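Local coordinates for DUF5624 domain-containing protein (Legionella pneumophila subsp. pneumophila, PDB 4JX2) that is of unknown function but is probably secreted, and combines alpha helices with a small mixed beta sheet in an unusual arrangement, at residues A[355-360]-A[388-393]; A[125-130]-A[203-208]; A[92-97]-A[310-315]; A[182-187]-A[218-223]. One frame throughout, in Å; residues are numbered along the deposited sequence.

Interaction 1: residues A[355-360]-A[388-393]; sequences PGDYTY and VGFWMA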
# COMPACT_ATOMS: atom_id res chain seq x y z
N PRO A 355 21.76 3.20 -3.01
CA PRO A 355 22.67 2.89 -1.89
C PRO A 355 21.94 2.20 -0.72
O PRO A 355 20.80 2.57 -0.41
CB PRO A 355 23.18 4.28 -1.49
CG PRO A 355 23.21 5.01 -2.76
CD PRO A 355 21.94 4.60 -3.44
N GLY A 356 22.57 1.17 -0.14
CA GLY A 356 21.99 0.38 0.94
C GLY A 356 21.39 -0.94 0.48
O GLY A 356 20.98 -1.75 1.30
N ASP A 357 21.30 -1.15 -0.84
CA ASP A 357 20.88 -2.43 -1.39
C ASP A 357 22.10 -3.31 -1.48
O ASP A 357 23.21 -2.79 -1.67
CB ASP A 357 20.27 -2.26 -2.79
CG ASP A 357 18.91 -1.61 -2.89
OD1 ASP A 357 18.21 -1.50 -1.85
OD2 ASP A 357 18.52 -1.23 -4.03
N TYR A 358 21.92 -4.64 -1.40
CA TYR A 358 23.05 -5.56 -1.56
C TYR A 358 23.58 -5.48 -2.99
O TYR A 358 24.78 -5.32 -3.18
CB TYR A 358 22.65 -7.01 -1.21
CG TYR A 358 23.86 -7.91 -1.11
CD1 TYR A 358 24.83 -7.71 -0.13
CD2 TYR A 358 24.07 -8.95 -2.02
CE1 TYR A 358 25.96 -8.51 -0.05
CE2 TYR A 358 25.18 -9.79 -1.92
CZ TYR A 358 26.13 -9.56 -0.93
OH TYR A 358 27.26 -10.35 -0.82
N THR A 359 22.66 -5.53 -3.98
CA THR A 359 22.97 -5.48 -5.42
C THR A 359 23.61 -4.16 -5.87
O THR A 359 24.18 -4.13 -6.97
CB THR A 359 21.70 -5.72 -6.26
OG1 THR A 359 20.66 -4.82 -5.86
CG2 THR A 359 21.21 -7.16 -6.17
N TYR A 360 23.52 -3.08 -5.07
CA TYR A 360 24.03 -1.77 -5.43
C TYR A 360 25.58 -1.71 -5.44
O TYR A 360 26.16 -1.41 -6.49
CB TYR A 360 23.45 -0.67 -4.53
CG TYR A 360 23.90 0.70 -4.97
CD1 TYR A 360 23.40 1.27 -6.14
CD2 TYR A 360 24.90 1.38 -4.28
CE1 TYR A 360 23.86 2.51 -6.59
CE2 TYR A 360 25.36 2.62 -4.72
CZ TYR A 360 24.84 3.18 -5.88
OH TYR A 360 25.29 4.39 -6.32
N VAL A 388 19.16 -1.05 6.38
CA VAL A 388 20.11 -2.16 6.35
C VAL A 388 19.47 -3.50 5.93
O VAL A 388 20.20 -4.40 5.53
CB VAL A 388 20.82 -2.30 7.73
CG1 VAL A 388 21.58 -1.02 8.12
CG2 VAL A 388 19.86 -2.74 8.84
N GLY A 389 18.14 -3.62 6.08
CA GLY A 389 17.37 -4.83 5.81
C GLY A 389 17.65 -5.48 4.47
O GLY A 389 17.92 -6.69 4.42
N PHE A 390 17.60 -4.67 3.36
CA PHE A 390 17.89 -5.14 2.00
C PHE A 390 19.34 -5.62 1.88
O PHE A 390 19.57 -6.66 1.27
CB PHE A 390 17.59 -4.07 0.94
CG PHE A 390 16.11 -3.83 0.74
CD1 PHE A 390 15.42 -2.92 1.54
CD2 PHE A 390 15.40 -4.51 -0.24
CE1 PHE A 390 14.04 -2.73 1.38
CE2 PHE A 390 14.03 -4.29 -0.42
CZ PHE A 390 13.36 -3.42 0.41
N TRP A 391 20.30 -4.90 2.50
CA TRP A 391 21.72 -5.29 2.48
C TRP A 391 21.98 -6.58 3.30
O TRP A 391 22.63 -7.49 2.78
CB TRP A 391 22.64 -4.16 3.00
CG TRP A 391 24.07 -4.44 2.68
CD1 TRP A 391 24.71 -4.20 1.49
CD2 TRP A 391 25.00 -5.17 3.50
NE1 TRP A 391 25.99 -4.71 1.54
CE2 TRP A 391 26.20 -5.29 2.77
CE3 TRP A 391 24.94 -5.71 4.80
CZ2 TRP A 391 27.34 -5.92 3.29
CZ3 TRP A 391 26.06 -6.35 5.31
CH2 TRP A 391 27.25 -6.43 4.57
N MSE A 392 21.53 -6.63 4.57
CA MSE A 392 21.76 -7.78 5.44
C MSE A 392 21.07 -9.06 4.88
O MSE A 392 21.65 -10.12 5.01
CB MSE A 392 21.36 -7.49 6.90
CG MSE A 392 21.76 -8.62 7.88
SE MSE A 392 23.66 -9.11 7.90
CE MSE A 392 24.39 -7.73 9.08
N ALA A 393 19.89 -8.96 4.23
CA ALA A 393 19.25 -10.15 3.64
C ALA A 393 20.14 -10.72 2.53
O ALA A 393 20.37 -11.92 2.50
CB ALA A 393 17.88 -9.80 3.11
O HOH W 1 19.13 -2.04 3.20

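Interaction 2: residues A[125-130]-A[203-208]; sequences YLAKIK and FDMASL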
# COMPACT_ATOMS: atom_id res chain seq x y z
N TYR A 125 14.67 15.08 17.14
CA TYR A 125 13.34 15.46 17.61
C TYR A 125 13.44 16.58 18.63
O TYR A 125 12.66 17.53 18.56
CB TYR A 125 12.60 14.25 18.20
CG TYR A 125 11.90 13.34 17.20
CD1 TYR A 125 12.48 13.05 15.96
CD2 TYR A 125 10.72 12.69 17.53
CE1 TYR A 125 11.86 12.19 15.05
CE2 TYR A 125 10.11 11.80 16.63
CZ TYR A 125 10.67 11.58 15.39
OH TYR A 125 10.07 10.73 14.49
N LEU A 126 14.43 16.49 19.55
CA LEU A 126 14.65 17.51 20.59
C LEU A 126 15.05 18.86 19.97
O LEU A 126 14.57 19.90 20.45
CB LEU A 126 15.70 17.04 21.62
CG LEU A 126 15.24 15.92 22.57
CD1 LEU A 126 16.42 15.31 23.27
CD2 LEU A 126 14.26 16.43 23.60
N ALA A 127 15.84 18.84 18.88
CA ALA A 127 16.25 20.04 18.13
C ALA A 127 15.03 20.73 17.51
O ALA A 127 14.94 21.97 17.55
CB ALA A 127 17.27 19.68 17.05
N LYS A 128 14.05 19.92 16.99
CA LYS A 128 12.80 20.45 16.41
C LYS A 128 11.90 21.04 17.52
O LYS A 128 11.36 22.15 17.34
CB LYS A 128 12.04 19.39 15.60
CG LYS A 128 10.80 19.97 14.90
CD LYS A 128 11.03 20.32 13.45
CE LYS A 128 11.15 21.79 13.24
NZ LYS A 128 11.52 22.09 11.83
N ILE A 129 11.77 20.33 18.69
CA ILE A 129 11.00 20.78 19.84
C ILE A 129 11.54 22.15 20.27
O ILE A 129 10.74 23.06 20.52
CB ILE A 129 11.04 19.74 21.00
CG1 ILE A 129 10.35 18.41 20.57
CG2 ILE A 129 10.39 20.29 22.28
CD1 ILE A 129 10.83 17.19 21.30
N LYS A 130 12.89 22.32 20.27
CA LYS A 130 13.54 23.59 20.63
C LYS A 130 13.15 24.69 19.63
O LYS A 130 12.71 25.76 20.04
CB LYS A 130 15.07 23.43 20.71
CG LYS A 130 15.81 24.71 21.06
CD LYS A 130 17.29 24.49 21.21
CE LYS A 130 18.00 25.75 21.62
NZ LYS A 130 18.29 26.64 20.47
N PHE A 203 22.55 24.22 20.51
CA PHE A 203 21.74 23.09 20.12
C PHE A 203 20.72 23.52 19.07
O PHE A 203 19.92 24.41 19.32
CB PHE A 203 21.07 22.41 21.32
CG PHE A 203 20.28 21.15 21.01
CD1 PHE A 203 20.89 20.05 20.43
CD2 PHE A 203 18.94 21.06 21.36
CE1 PHE A 203 20.17 18.87 20.17
CE2 PHE A 203 18.22 19.88 21.11
CZ PHE A 203 18.83 18.81 20.49
N ASP A 204 20.81 22.93 17.87
CA ASP A 204 19.93 23.12 16.72
C ASP A 204 20.21 22.01 15.69
O ASP A 204 21.18 21.27 15.87
CB ASP A 204 20.04 24.53 16.10
CG ASP A 204 21.43 24.99 15.78
OD1 ASP A 204 22.06 24.40 14.89
OD2 ASP A 204 21.87 25.98 16.39
N MSE A 205 19.37 21.89 14.63
CA MSE A 205 19.50 20.87 13.58
C MSE A 205 20.94 20.79 13.06
O MSE A 205 21.53 19.71 13.03
CB MSE A 205 18.54 21.14 12.40
CG MSE A 205 17.05 21.06 12.73
SE MSE A 205 16.43 19.26 13.07
CE MSE A 205 14.62 19.55 12.54
N ALA A 206 21.51 21.95 12.68
CA ALA A 206 22.84 22.13 12.11
C ALA A 206 23.95 21.74 13.09
O ALA A 206 24.86 21.01 12.70
CB ALA A 206 23.01 23.57 11.67
N SER A 207 23.88 22.25 14.34
CA SER A 207 24.84 22.00 15.40
C SER A 207 24.85 20.53 15.75
O SER A 207 25.93 19.94 15.85
CB SER A 207 24.50 22.85 16.63
OG SER A 207 24.71 24.23 16.39
N LEU A 208 23.66 19.90 15.85
CA LEU A 208 23.53 18.47 16.17
C LEU A 208 24.28 17.60 15.13
O LEU A 208 25.02 16.68 15.52
CB LEU A 208 22.04 18.06 16.25
CG LEU A 208 21.73 16.57 16.30
CD1 LEU A 208 22.09 15.96 17.67
CD2 LEU A 208 20.31 16.32 15.95

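Interaction 3: residues A[92-97]-A[310-315]; sequences SDRQLK and AQELTQ. With SO4 (sulfate ion), chain E.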
# COMPACT_ATOMS: atom_id res chain seq x y z
N SER A 92 -1.43 -27.26 5.48
CA SER A 92 -2.72 -27.57 4.84
C SER A 92 -3.74 -28.06 5.85
O SER A 92 -4.92 -27.81 5.68
CB SER A 92 -2.56 -28.63 3.76
OG SER A 92 -1.44 -28.35 2.94
N ASP A 93 -3.27 -28.72 6.91
CA ASP A 93 -4.12 -29.27 7.96
C ASP A 93 -4.46 -28.22 9.04
O ASP A 93 -4.97 -28.59 10.10
CB ASP A 93 -3.44 -30.51 8.58
CG ASP A 93 -3.20 -31.66 7.61
OD1 ASP A 93 -4.02 -31.83 6.67
OD2 ASP A 93 -2.23 -32.41 7.81
N ARG A 94 -4.21 -26.92 8.76
CA ARG A 94 -4.51 -25.75 9.61
C ARG A 94 -3.70 -25.75 10.92
O ARG A 94 -4.05 -25.01 11.84
CB ARG A 94 -6.02 -25.66 9.94
CG ARG A 94 -6.91 -25.62 8.72
CD ARG A 94 -8.37 -25.53 9.07
NE ARG A 94 -8.93 -26.83 9.44
CZ ARG A 94 -9.32 -27.16 10.67
NH1 ARG A 94 -9.20 -26.29 11.67
NH2 ARG A 94 -9.80 -28.37 10.91
N GLN A 95 -2.62 -26.56 10.99
CA GLN A 95 -1.77 -26.68 12.18
C GLN A 95 -0.60 -25.69 12.14
O GLN A 95 0.05 -25.52 11.09
CB GLN A 95 -1.23 -28.11 12.35
CG GLN A 95 -2.30 -29.22 12.49
CD GLN A 95 -3.29 -29.01 13.62
OE1 GLN A 95 -4.50 -28.91 13.40
NE2 GLN A 95 -2.79 -28.97 14.86
N LEU A 96 -0.33 -25.06 13.30
CA LEU A 96 0.77 -24.10 13.48
C LEU A 96 2.13 -24.83 13.45
O LEU A 96 2.36 -25.76 14.22
CB LEU A 96 0.59 -23.36 14.81
CG LEU A 96 1.58 -22.25 15.15
CD1 LEU A 96 1.47 -21.04 14.20
CD2 LEU A 96 1.35 -21.79 16.55
N LYS A 97 3.00 -24.40 12.53
CA LYS A 97 4.32 -25.01 12.37
C LYS A 97 5.40 -24.10 12.96
O LYS A 97 6.40 -24.60 13.49
CB LYS A 97 4.63 -25.33 10.89
CG LYS A 97 3.70 -26.39 10.26
CD LYS A 97 3.62 -27.74 11.02
CE LYS A 97 4.91 -28.54 11.08
NZ LYS A 97 4.88 -29.56 12.17
N ALA A 310 -3.09 -19.47 17.30
CA ALA A 310 -3.52 -20.70 17.96
C ALA A 310 -2.83 -21.91 17.32
O ALA A 310 -2.33 -21.80 16.19
CB ALA A 310 -5.04 -20.84 17.88
N GLN A 311 -2.81 -23.06 18.02
CA GLN A 311 -2.19 -24.27 17.49
C GLN A 311 -2.92 -24.70 16.21
O GLN A 311 -2.28 -25.17 15.25
CB GLN A 311 -2.17 -25.39 18.55
CG GLN A 311 -1.29 -26.60 18.20
CD GLN A 311 0.07 -26.28 17.58
OE1 GLN A 311 0.85 -25.46 18.08
NE2 GLN A 311 0.37 -26.94 16.46
N GLU A 312 -4.24 -24.45 16.16
CA GLU A 312 -5.06 -24.75 15.01
C GLU A 312 -5.86 -23.51 14.60
O GLU A 312 -6.56 -22.90 15.42
CB GLU A 312 -6.01 -25.92 15.32
CG GLU A 312 -6.74 -26.45 14.10
CD GLU A 312 -7.85 -27.43 14.39
OE1 GLU A 312 -8.88 -27.01 14.98
OE2 GLU A 312 -7.73 -28.60 13.97
N LEU A 313 -5.76 -23.16 13.31
CA LEU A 313 -6.53 -22.07 12.71
C LEU A 313 -7.94 -22.62 12.46
O LEU A 313 -8.06 -23.79 12.09
CB LEU A 313 -5.83 -21.68 11.38
CG LEU A 313 -5.62 -20.21 10.98
CD1 LEU A 313 -5.00 -19.38 12.08
CD2 LEU A 313 -4.71 -20.11 9.76
N THR A 314 -9.01 -21.84 12.70
CA THR A 314 -10.36 -22.38 12.44
C THR A 314 -10.53 -22.54 10.93
O THR A 314 -9.82 -21.88 10.18
CB THR A 314 -11.47 -21.49 13.04
OG1 THR A 314 -11.54 -20.24 12.33
CG2 THR A 314 -11.32 -21.26 14.52
N GLN A 315 -11.45 -23.39 10.48
CA GLN A 315 -11.64 -23.58 9.04
C GLN A 315 -12.02 -22.25 8.37
O GLN A 315 -11.47 -21.93 7.32
CB GLN A 315 -12.65 -24.70 8.73
CG GLN A 315 -12.56 -25.24 7.29
CD GLN A 315 -11.29 -26.01 6.98
OE1 GLN A 315 -11.02 -27.08 7.54
NE2 GLN A 315 -10.49 -25.50 6.05
S SO4 E . -13.28 -25.28 13.22
O1 SO4 E . -14.04 -26.51 12.98
O2 SO4 E . -13.71 -24.25 12.25
O3 SO4 E . -13.50 -24.80 14.59
O4 SO4 E . -11.86 -25.56 13.04

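Interaction 4: residues A[182-187]-A[218-223]; sequences IDYACS and TYPIPY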
# COMPACT_ATOMS: atom_id res chain seq x y z
N ILE A 182 28.73 0.15 22.49
CA ILE A 182 27.64 0.67 23.33
C ILE A 182 28.26 1.61 24.39
O ILE A 182 27.71 2.68 24.67
CB ILE A 182 26.76 -0.45 23.94
CG1 ILE A 182 25.96 -1.15 22.83
CG2 ILE A 182 25.80 0.09 25.01
CD1 ILE A 182 25.74 -2.57 23.03
N ASP A 183 29.44 1.24 24.93
CA ASP A 183 30.16 2.06 25.88
C ASP A 183 30.52 3.43 25.24
O ASP A 183 30.20 4.48 25.80
CB ASP A 183 31.40 1.33 26.39
CG ASP A 183 32.06 2.03 27.56
OD1 ASP A 183 31.44 2.06 28.65
OD2 ASP A 183 33.16 2.58 27.37
N TYR A 184 31.13 3.39 24.03
CA TYR A 184 31.50 4.55 23.21
C TYR A 184 30.28 5.44 22.91
O TYR A 184 30.36 6.67 23.02
CB TYR A 184 32.14 4.08 21.88
CG TYR A 184 32.45 5.22 20.93
CD1 TYR A 184 33.55 6.06 21.15
CD2 TYR A 184 31.65 5.47 19.83
CE1 TYR A 184 33.83 7.11 20.28
CE2 TYR A 184 31.92 6.52 18.95
CZ TYR A 184 33.02 7.33 19.18
OH TYR A 184 33.30 8.37 18.34
N ALA A 185 29.16 4.79 22.50
CA ALA A 185 27.90 5.45 22.15
C ALA A 185 27.33 6.20 23.35
O ALA A 185 27.00 7.38 23.22
CB ALA A 185 26.90 4.42 21.65
N CYS A 186 27.27 5.55 24.53
CA CYS A 186 26.77 6.17 25.76
C CYS A 186 27.65 7.35 26.16
O CYS A 186 27.13 8.42 26.46
CB CYS A 186 26.66 5.15 26.89
SG CYS A 186 25.41 3.87 26.61
N SER A 187 28.97 7.15 26.11
CA SER A 187 29.95 8.17 26.46
C SER A 187 29.83 9.40 25.52
O SER A 187 29.80 10.54 25.99
CB SER A 187 31.35 7.57 26.41
OG SER A 187 32.34 8.50 26.83
N THR A 218 36.84 14.66 20.43
CA THR A 218 36.89 13.66 21.51
C THR A 218 36.35 12.30 21.04
O THR A 218 36.90 11.26 21.42
CB THR A 218 36.08 14.16 22.70
OG1 THR A 218 36.35 15.54 22.90
CG2 THR A 218 36.36 13.36 23.97
N TYR A 219 35.28 12.31 20.24
CA TYR A 219 34.63 11.09 19.76
C TYR A 219 34.69 11.07 18.21
O TYR A 219 33.72 11.45 17.55
CB TYR A 219 33.20 11.01 20.32
CG TYR A 219 33.16 10.99 21.83
CD1 TYR A 219 33.35 9.81 22.54
CD2 TYR A 219 32.93 12.16 22.56
CE1 TYR A 219 33.32 9.78 23.93
CE2 TYR A 219 32.90 12.14 23.96
CZ TYR A 219 33.10 10.95 24.64
OH TYR A 219 33.09 10.92 26.02
N PRO A 220 35.85 10.67 17.63
CA PRO A 220 36.03 10.76 16.16
C PRO A 220 35.16 9.85 15.30
O PRO A 220 34.95 10.20 14.15
CB PRO A 220 37.52 10.43 15.96
CG PRO A 220 37.90 9.68 17.16
CD PRO A 220 37.12 10.28 18.27
N ILE A 221 34.68 8.70 15.83
CA ILE A 221 33.78 7.83 15.08
C ILE A 221 32.40 8.51 15.09
O ILE A 221 31.84 8.73 16.17
CB ILE A 221 33.71 6.38 15.61
CG1 ILE A 221 35.10 5.71 15.61
CG2 ILE A 221 32.70 5.55 14.79
CD1 ILE A 221 35.28 4.66 16.74
N PRO A 222 31.84 8.90 13.93
CA PRO A 222 30.51 9.54 13.94
C PRO A 222 29.45 8.69 14.65
O PRO A 222 29.52 7.46 14.58
CB PRO A 222 30.16 9.66 12.45
CG PRO A 222 31.46 9.63 11.75
CD PRO A 222 32.37 8.75 12.56
N TYR A 223 28.43 9.34 15.26
CA TYR A 223 27.30 8.59 15.83
C TYR A 223 26.51 7.93 14.69
O TYR A 223 25.86 6.90 14.91
CB TYR A 223 26.38 9.44 16.71
CG TYR A 223 25.58 8.56 17.64
CD1 TYR A 223 26.16 8.06 18.81
CD2 TYR A 223 24.29 8.14 17.32
CE1 TYR A 223 25.46 7.19 19.64
CE2 TYR A 223 23.59 7.26 18.14
CZ TYR A 223 24.17 6.79 19.30
OH TYR A 223 23.49 5.93 20.12

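Interaction 1: residues A[355-360]-A[388-393]
Asp357 OD2 is the best-held polar atom here: two groups grip it, the backbone N-H of Ile354 and the guanidinium of Arg351, while OD1 of the same carboxylate forms a salt bridge with Arg372 of helix 366-378. With both oxygens engaged, the carboxylate runs alongside the Phe390 side chain, OD1 lying 3.8 Å from Phe390 CB, and the Phe390 ring in turn makes a cation-pi contact with Arg351. The hydrogen-bonded link to helix 386-398 runs through water. A water molecule donates to Gly356 O at 2.7 Å and accepts from Trp391 N at 3.2 Å, joining the loop backbone to the helix backbone. Gly356 O also lies 3.4 Å from Trp391 CB, and Asp357 O meets the indole at its edge, close to CD1. The next side chain along the loop reaches over the ring instead. Tyr358 CG is anti to its backbone N (chi1 -169°), as is CG of Trp391 (chi1 -167°), and the two side chains cross obliquely. The CD1 edge of Tyr358 thus comes down on one indole face, 3.6 Å from Trp391 NE1 and offset toward the rim, with the ring planes at 62°. Phe369 makes a second edge-to-face contact with the same tryptophan. The whole is a T-shaped aromatic pair beside a water-bridged backbone, docking the irregular stretch between helices 315-339 and 366-378 onto helix 386-398.

Interaction 2: residues A[125-130]-A[203-208]
Phe203 lies against the backbone of helix 119-131 at Leu126 and Ala127, its CZ 3.4 Å from Ala127 N and 3.8 Å from Leu126 CB. The same ring also meets that of Trp137, the planes roughly 30° apart, and touches Met141 of helix 136-155 and Tyr192 and Val196 of helix 175-197. The small Ala127 side chain points at the other segment and touches two partners there: its CB meets Phe203 CZ at 3.9 Å and the selenium of Met205, a selenomethionine, at 4.1 Å. Beyond the selenium, the Met205 and Lys128 side chains cross obliquely, Met205 CE coming 3.8 Å from Lys128 CD. Lys130 approaches from one turn further along the helix. Its chain is extended as far as CE and slides past Phe203 in the opposite direction, then turns at chi4 (-82°) so that NZ donates to Phe203 O at 3.0 Å, nearly along the C=O axis. That carbonyl immediately precedes the N-cap of helix 205-213. Asp204 OD1 takes two bonds, from Ser207 N at 2.9 Å and from Ser207 OG, both arriving from above the carboxylate plane, and so fixes the first turn that carries Met205. The positive Lys130 end lies near this carboxylate without touching it, which may add a mild electrostatic attraction. Further out, Lys128 NZ forms salt bridges with Glu131 and with Glu338 of the second subunit. The arrangement is an N-capped helix start packed across the alanine of a neighbouring helix, within the helical DUF5624 region and beside the dimer interface.

Interaction 3: residues A[92-97]-A[310-315]
Two backbone bonds, both close to straight, lay these segments antiparallel. Leu313 N donates to Arg94 O at 2.9 Å. Leu96 N donates to Gln311 O at 2.8 Å; in both the donor lies in the carbonyl plane. Between them Gln95 and Glu312 face each other as a non-hydrogen-bonded pair, the CA-H of Glu312 pointing at Arg94 O. Leu96 O is used as well: Gln311, bent at chi2, brings its NE2 back to a lone pair of that carbonyl at 3.2 Å. The result is a single beta bridge where strand 96-101, an outermost strand of the five-stranded mixed sheet in this chain, begins, and it brings the loop preceding helix 315-339 against that edge. At the other end the Arg94 guanidinium serves several acceptors. Its NH1 donates in the guanidinium plane to Leu313 O at 2.8 Å, and forms a longer salt bridge with Glu312 OE1 at 3.4 Å, the two flat groups turned 50° apart. A sulfate, probably from the crystallisation liquor, places its O4 3.1 Å from Arg94 NH1. Gln315 N, in the first turn of the helix, donates to sulfate O2 at 3.0 Å and weakly to O4, so the anion meets both the arginine charge and a helix N-terminus, whose dipole may help hold it. Thr314 is the N-cap, its OG1 accepting from Asp317 N. Gln315 NE2 is bonded to Asn319 OD1, and Ala310 O accepts from Tyr90 OH on strand 86-90.

Interaction 4: residues A[182-187]-A[218-223]
Within the DUF5624 helical region, the connection between helices 205-213 and 223-247 packs on the side of helix 175-197 through a cluster of tyrosines. Tyr184 is central. With CG anti to its backbone N (chi1 175°), its ring reaches out from the helix to the loop backbone, and OH donates to Ile221 O at 2.6 Å, arriving in the carbonyl plane on a lone pair. Ile221 also packs on the ring: its CB lies 3.8 Å from Tyr184 CZ, and its CD1 sits over one face, offset toward the rim. Tyr219 runs past Tyr184 in the opposite direction, back toward the helix. Its edge meets the Tyr184 face in an offset edge-to-face pair, planes at 64°, with Tyr219 CD1 3.6 Å from Tyr184 CE1. At the helix Tyr219 OH donates to Ser187 OG at 2.7 Å. Asn191 ND2 donates to that tyrosine hydroxyl and Ser187 OG is bonded to Pro427 O, so the hydroxyl sits between two side chains of helix 175-197, and Ser187 carries the bonding on to the C-terminal tail. One residue along the helix from Tyr184, Ala185 CB is touched by Tyr223 CE1 at 3.7 Å, the Tyr223 hydroxyl being bonded to Ile116 O. Helix 110-117 thus borders the Ala185 end, helix 136-155 packs against Cys186 and Ser187, and the C-terminal tail lies along Tyr184 and Tyr219.

How the interactions relate
Interactions 1, 2 and 4 are buried; 1 and 4 set a loop against a helix, and 2 sets a helix start against a helix. Interaction 3 is a surface contact and the one that involves the beta sheet. Interactions 2 and 4 share a neighbourhood, their centres 19 Å apart in the DUF5624 region, and use successive helices, 205-213 and 175-197. Interaction 3 lies across the chain's centre from both. Chemistry follows place: ring edges meet ring faces in interactions 1 and 4, with water or hydroxyls serving polar atoms; interaction 2 combines apolar packing with one lysine-to-carbonyl bond at a capped helix start; interaction 3 rests on backbone bonds and an arginine, beside a probable crystallisation sulfate.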